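Protein HIRA (Homo sapiens, PDB 5YJE) cooperates with ASF1A as a histone chaperone subunit in replication-independent chromatin assembly and is required for the periodic repression of histone gene transcription during the cell cycle. Local coordinates at residues Q269-V281 / W296-F309. Residues are numbered along the deposited sequence; the frame is centred on the assembly and turned at random.
Sequences QQETTLAYLENQV and WLLVYARYLVNEGF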
loop_
_atom_site.group_PDB
_atom_site.type_symbol
_atom_site.label_atom_id
_atom_site.label_comp_id
_atom_site.label_asym_id
_atom_site.label_seq_id
_atom_site.Cartn_x
_atom_site.Cartn_y
_atom_site.Cartn_z
ATOM N N GLN B 269 25.112 -30.344 -13.985
ATOM C CA GLN B 269 25.852 -29.088 -13.989
ATOM C C GLN B 269 25.138 -28.045 -14.832
ATOM O O GLN B 269 25.181 -26.850 -14.511
ATOM C CB GLN B 269 27.293 -29.290 -14.483
ATOM C CG GLN B 269 28.219 -28.060 -14.351
ATOM C CD GLN B 269 29.701 -28.425 -14.294
ATOM O OE1 GLN B 269 30.127 -29.456 -14.814
ATOM N NE2 GLN B 269 30.492 -27.571 -13.673
ATOM N N GLN B 270 24.473 -28.464 -15.910
ATOM C CA GLN B 270 23.633 -27.509 -16.622
ATOM C C GLN B 270 22.503 -26.995 -15.735
ATOM O O GLN B 270 22.167 -25.810 -15.776
ATOM C CB GLN B 270 23.060 -28.121 -17.887
ATOM C CG GLN B 270 24.097 -28.439 -18.967
ATOM C CD GLN B 270 23.425 -29.063 -20.181
ATOM O OE1 GLN B 270 22.740 -30.075 -20.058
ATOM N NE2 GLN B 270 23.580 -28.440 -21.344
ATOM N N GLU B 271 21.891 -27.866 -14.940
ATOM C CA GLU B 271 20.737 -27.411 -14.178
ATOM C C GLU B 271 21.180 -26.503 -13.043
ATOM O O GLU B 271 20.514 -25.506 -12.745
ATOM C CB GLU B 271 19.913 -28.602 -13.672
ATOM C CG GLU B 271 19.368 -29.467 -14.830
ATOM C CD GLU B 271 18.017 -30.134 -14.565
ATOM O OE1 GLU B 271 17.507 -30.138 -13.414
ATOM O OE2 GLU B 271 17.451 -30.663 -15.546
ATOM N N THR B 272 22.331 -26.799 -12.433
ATOM C CA THR B 272 22.857 -25.886 -11.427
ATOM C C THR B 272 23.270 -24.565 -12.054
ATOM O O THR B 272 23.033 -23.504 -11.471
ATOM C CB THR B 272 24.020 -26.511 -10.666
ATOM O OG1 THR B 272 25.105 -26.734 -11.564
ATOM C CG2 THR B 272 23.606 -27.819 -10.016
ATOM N N THR B 273 23.840 -24.605 -13.256
ATOM C CA THR B 273 24.234 -23.371 -13.927
ATOM C C THR B 273 23.013 -22.513 -14.252
ATOM O O THR B 273 23.024 -21.294 -14.030
ATOM C CB THR B 273 25.038 -23.694 -15.192
ATOM O OG1 THR B 273 26.250 -24.345 -14.815
ATOM C CG2 THR B 273 25.399 -22.433 -15.967
ATOM N N LEU B 274 21.946 -23.141 -14.754
ATOM C CA LEU B 274 20.705 -22.432 -15.038
ATOM C C LEU B 274 20.117 -21.822 -13.763
ATOM O O LEU B 274 19.751 -20.642 -13.737
ATOM C CB LEU B 274 19.701 -23.386 -15.674
ATOM C CG LEU B 274 19.311 -23.343 -17.154
ATOM C CD1 LEU B 274 17.981 -24.026 -17.316
ATOM C CD2 LEU B 274 19.225 -21.960 -17.711
ATOM N N ALA B 275 20.016 -22.624 -12.698
ATOM C CA ALA B 275 19.472 -22.142 -11.438
ATOM C C ALA B 275 20.281 -20.967 -10.910
ATOM O O ALA B 275 19.717 -19.951 -10.496
ATOM C CB ALA B 275 19.434 -23.272 -10.411
ATOM N N TYR B 276 21.608 -21.073 -10.967
ATOM C CA TYR B 276 22.470 -19.987 -10.532
ATOM C C TYR B 276 22.221 -18.713 -11.327
ATOM O O TYR B 276 22.067 -17.631 -10.743
ATOM C CB TYR B 276 23.934 -20.393 -10.647
ATOM C CG TYR B 276 24.878 -19.218 -10.419
ATOM C CD1 TYR B 276 25.032 -18.672 -9.149
ATOM C CD2 TYR B 276 25.589 -18.638 -11.473
ATOM C CE1 TYR B 276 25.884 -17.602 -8.923
ATOM C CE2 TYR B 276 26.458 -17.573 -11.256
ATOM C CZ TYR B 276 26.597 -17.062 -9.970
ATOM O OH TYR B 276 27.433 -16.005 -9.715
ATOM N N LEU B 277 22.230 -18.805 -12.660
ATOM C CA LEU B 277 22.102 -17.592 -13.463
ATOM C C LEU B 277 20.714 -16.970 -13.320
ATOM O O LEU B 277 20.572 -15.740 -13.321
ATOM C CB LEU B 277 22.437 -17.880 -14.929
ATOM C CG LEU B 277 23.914 -18.168 -15.263
ATOM C CD1 LEU B 277 24.082 -18.705 -16.684
ATOM C CD2 LEU B 277 24.797 -16.933 -15.068
ATOM N N GLU B 278 19.681 -17.804 -13.179
ATOM C CA GLU B 278 18.344 -17.291 -12.902
ATOM C C GLU B 278 18.291 -16.605 -11.535
ATOM O O GLU B 278 17.642 -15.573 -11.378
ATOM C CB GLU B 278 17.320 -18.429 -13.000
ATOM C CG GLU B 278 17.038 -18.880 -14.428
ATOM C CD GLU B 278 16.233 -20.197 -14.535
ATOM O OE1 GLU B 278 16.050 -20.676 -15.675
ATOM O OE2 GLU B 278 15.777 -20.752 -13.499
ATOM N N ASN B 279 18.963 -17.176 -10.541
ATOM C CA ASN B 279 19.092 -16.548 -9.232
ATOM C C ASN B 279 19.746 -15.175 -9.340
ATOM O O ASN B 279 19.282 -14.214 -8.727
ATOM C CB ASN B 279 19.912 -17.439 -8.298
ATOM C CG ASN B 279 19.088 -18.559 -7.670
ATOM O OD1 ASN B 279 17.873 -18.438 -7.517
ATOM N ND2 ASN B 279 19.758 -19.656 -7.292
ATOM N N GLN B 280 20.830 -15.068 -10.115
ATOM C CA GLN B 280 21.516 -13.787 -10.302
ATOM C C GLN B 280 20.605 -12.756 -10.949
ATOM O O GLN B 280 20.534 -11.605 -10.501
ATOM C CB GLN B 280 22.773 -13.975 -11.158
ATOM C CG GLN B 280 23.892 -14.737 -10.493
ATOM C CD GLN B 280 24.313 -14.089 -9.184
ATOM O OE1 GLN B 280 23.673 -14.293 -8.157
ATOM N NE2 GLN B 280 25.391 -13.298 -9.218
ATOM N N VAL B 281 19.918 -13.150 -12.026
ATOM C CA VAL B 281 19.014 -12.238 -12.724
ATOM C C VAL B 281 17.915 -11.761 -11.775
ATOM O O VAL B 281 17.656 -10.557 -11.636
ATOM C CB VAL B 281 18.438 -12.930 -13.980
ATOM C CG1 VAL B 281 17.380 -12.077 -14.678
ATOM C CG2 VAL B 281 19.555 -13.300 -14.966
ATOM N N TRP B 296 23.478 -9.563 -16.058
ATOM C CA TRP B 296 23.157 -10.961 -15.801
ATOM C C TRP B 296 22.106 -11.502 -16.764
ATOM O O TRP B 296 22.145 -12.688 -17.114
ATOM C CB TRP B 296 22.709 -11.131 -14.356
ATOM C CG TRP B 296 23.842 -11.046 -13.437
ATOM C CD1 TRP B 296 24.124 -10.036 -12.581
ATOM C CD2 TRP B 296 24.892 -12.012 -13.284
ATOM N NE1 TRP B 296 25.275 -10.312 -11.889
ATOM C CE2 TRP B 296 25.770 -11.518 -12.304
ATOM C CE3 TRP B 296 25.170 -13.254 -13.884
ATOM C CZ2 TRP B 296 26.905 -12.210 -11.902
ATOM C CZ3 TRP B 296 26.289 -13.943 -13.487
ATOM C CH2 TRP B 296 27.144 -13.427 -12.499
ATOM N N LEU B 297 21.159 -10.671 -17.197
ATOM C CA LEU B 297 20.223 -11.117 -18.217
ATOM C C LEU B 297 20.961 -11.469 -19.495
ATOM O O LEU B 297 20.608 -12.440 -20.175
ATOM C CB LEU B 297 19.171 -10.047 -18.494
ATOM C CG LEU B 297 18.172 -10.382 -19.610
ATOM C CD1 LEU B 297 17.224 -11.513 -19.181
ATOM C CD2 LEU B 297 17.379 -9.143 -20.078
ATOM N N LEU B 298 22.009 -10.711 -19.824
ATOM C CA LEU B 298 22.715 -10.971 -21.071
ATOM C C LEU B 298 23.589 -12.225 -20.984
ATOM O O LEU B 298 23.659 -13.011 -21.940
ATOM C CB LEU B 298 23.568 -9.772 -21.460
ATOM C CG LEU B 298 22.586 -8.630 -21.825
ATOM C CD1 LEU B 298 23.258 -7.309 -22.272
ATOM C CD2 LEU B 298 21.475 -9.114 -22.796
ATOM N N VAL B 299 24.238 -12.455 -19.838
ATOM C CA VAL B 299 24.932 -13.725 -19.627
ATOM C C VAL B 299 23.940 -14.883 -19.703
ATOM O O VAL B 299 24.196 -15.907 -20.345
ATOM C CB VAL B 299 25.669 -13.692 -18.279
ATOM C CG1 VAL B 299 26.224 -15.060 -17.962
ATOM C CG2 VAL B 299 26.753 -12.614 -18.280
ATOM N N TYR B 300 22.790 -14.733 -19.047
ATOM C CA TYR B 300 21.808 -15.807 -18.993
ATOM C C TYR B 300 21.288 -16.152 -20.379
ATOM O O TYR B 300 21.115 -17.332 -20.715
ATOM C CB TYR B 300 20.663 -15.396 -18.070
ATOM C CG TYR B 300 19.513 -16.370 -18.010
ATOM C CD1 TYR B 300 19.693 -17.670 -17.549
ATOM C CD2 TYR B 300 18.237 -15.981 -18.389
ATOM C CE1 TYR B 300 18.633 -18.561 -17.488
ATOM C CE2 TYR B 300 17.177 -16.865 -18.334
ATOM C CZ TYR B 300 17.375 -18.144 -17.893
ATOM O OH TYR B 300 16.295 -18.994 -17.842
ATOM N N ALA B 301 21.011 -15.135 -21.189
ATOM C CA ALA B 301 20.536 -15.386 -22.539
ATOM C C ALA B 301 21.612 -16.064 -23.373
ATOM O O ALA B 301 21.319 -16.998 -24.130
ATOM C CB ALA B 301 20.095 -14.079 -23.186
ATOM N N ARG B 302 22.864 -15.607 -23.245
ATOM C CA ARG B 302 23.961 -16.280 -23.932
ATOM C C ARG B 302 24.013 -17.757 -23.558
ATOM O O ARG B 302 24.202 -18.617 -24.422
ATOM C CB ARG B 302 25.286 -15.579 -23.609
ATOM C CG ARG B 302 26.537 -16.252 -24.179
ATOM C CD ARG B 302 27.661 -15.249 -24.457
ATOM N NE ARG B 302 27.762 -14.203 -23.433
ATOM C CZ ARG B 302 27.287 -12.960 -23.566
ATOM N NH1 ARG B 302 26.673 -12.592 -24.689
ATOM N NH2 ARG B 302 27.425 -12.081 -22.577
ATOM N N TYR B 303 23.819 -18.071 -22.277
ATOM C CA TYR B 303 23.824 -19.461 -21.849
ATOM C C TYR B 303 22.678 -20.237 -22.474
ATOM O O TYR B 303 22.882 -21.338 -22.991
ATOM C CB TYR B 303 23.751 -19.563 -20.330
ATOM C CG TYR B 303 23.987 -20.972 -19.849
ATOM C CD1 TYR B 303 25.256 -21.538 -19.919
ATOM C CD2 TYR B 303 22.948 -21.746 -19.333
ATOM C CE1 TYR B 303 25.488 -22.823 -19.477
ATOM C CE2 TYR B 303 23.175 -23.052 -18.892
ATOM C CZ TYR B 303 24.445 -23.578 -18.970
ATOM O OH TYR B 303 24.700 -24.853 -18.531
ATOM N N LEU B 304 21.457 -19.694 -22.400
ATOM C CA LEU B 304 20.307 -20.372 -22.994
ATOM C C LEU B 304 20.551 -20.673 -24.464
ATOM O O LEU B 304 20.161 -21.736 -24.960
ATOM C CB LEU B 304 19.036 -19.534 -22.842
ATOM C CG LEU B 304 18.498 -19.125 -21.467
ATOM C CD1 LEU B 304 17.239 -18.293 -21.623
ATOM C CD2 LEU B 304 18.232 -20.350 -20.626
ATOM N N VAL B 305 21.202 -19.751 -25.175
ATOM C CA VAL B 305 21.523 -19.985 -26.579
ATOM C C VAL B 305 22.568 -21.093 -26.717
ATOM O O VAL B 305 22.400 -22.025 -27.514
ATOM C CB VAL B 305 21.983 -18.675 -27.246
ATOM C CG1 VAL B 305 22.690 -18.965 -28.553
ATOM C CG2 VAL B 305 20.789 -17.748 -27.481
ATOM N N ASN B 306 23.651 -21.015 -25.931
ATOM C CA ASN B 306 24.757 -21.963 -26.067
ATOM C C ASN B 306 24.296 -23.401 -25.849
ATOM O O ASN B 306 24.622 -24.295 -26.639
ATOM C CB ASN B 306 25.883 -21.615 -25.086
ATOM C CG ASN B 306 26.652 -20.374 -25.499
ATOM O OD1 ASN B 306 26.526 -19.916 -26.638
ATOM N ND2 ASN B 306 27.456 -19.817 -24.574
ATOM N N GLU B 307 23.545 -23.644 -24.772
ATOM C CA GLU B 307 23.075 -24.980 -24.425
ATOM C C GLU B 307 21.770 -25.354 -25.102
ATOM O O GLU B 307 21.300 -26.479 -24.905
ATOM C CB GLU B 307 22.899 -25.102 -22.916
ATOM C CG GLU B 307 24.084 -24.631 -22.133
ATOM C CD GLU B 307 25.304 -25.467 -22.400
ATOM O OE1 GLU B 307 26.343 -24.884 -22.768
ATOM O OE2 GLU B 307 25.213 -26.707 -22.266
ATOM N N GLY B 308 21.171 -24.437 -25.864
ATOM C CA GLY B 308 19.949 -24.694 -26.597
ATOM C C GLY B 308 18.706 -24.831 -25.742
ATOM O O GLY B 308 17.925 -25.763 -25.950
ATOM N N PHE B 309 18.497 -23.915 -24.790
ATOM C CA PHE B 309 17.293 -23.931 -23.954
ATOM C C PHE B 309 16.185 -23.176 -24.684
ATOM O O PHE B 309 15.977 -21.975 -24.496
ATOM C CB PHE B 309 17.578 -23.350 -22.577
ATOM C CG PHE B 309 18.330 -24.286 -21.681
ATOM C CD1 PHE B 309 17.654 -25.241 -20.940
ATOM C CD2 PHE B 309 19.711 -24.225 -21.589
ATOM C CE1 PHE B 309 18.346 -26.117 -20.123
ATOM C CE2 PHE B 309 20.403 -25.098 -20.771
ATOM C CZ PHE B 309 19.729 -26.043 -20.040
#
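Trp296 lays its indole against the side chain of Gln280, and the pair illustrates how an aromatic residue can use the aliphatic part of an amide side chain as a packing surface. With CG anti to its carbonyl carbon (chi1 -69°), Gln280 sets this methylene over the indole face, 3.8 Å from the centroid of the six-membered ring of Trp296 in a CH-pi contact. The bend at chi2 then brings Gln280 NE2 over the indole, 3.3 Å from Trp296 CZ2, while OE1 accepts a hydrogen bond from Gln248 NE2. At the indole edge, Leu277 CD2 comes within 3.7 Å of Trp296 CZ3. Were the indole cut back to an alanine here, the Gln280 methylenes would probably lose the surface they rest on and a gap would be likely to open beside Leu277 CD2.

The two segments form most of an antiparallel helical hairpin, helices 266-286 and 290-307, within the C-terminal part of HIRA that follows the strand-rich region; the axes of 269-281 and 296-307 approach to 9.0 Å, with a signed crossing angle of -155°. Knobs-into-holes packing runs along it. Leu277 enters the hole formed by Trp296, Val299, Tyr300 and Tyr303, its CD1 meeting Tyr303 CB at 3.8 Å. In return, Tyr300 sits among Leu274, Leu277, Glu278 and Val281, with Leu274 CD2 at its ring edge. With CG anti to the backbone N (chi1 175°), the Tyr300 ring reaches across to Glu278, and Tyr300 OH donates to Glu278 OE1 at 2.8 Å, on the anti side of the carboxylate. Glu278 OE2 accepts from the backbone N of Arg124 of a second subunit, linking this pairing to the trimer interface.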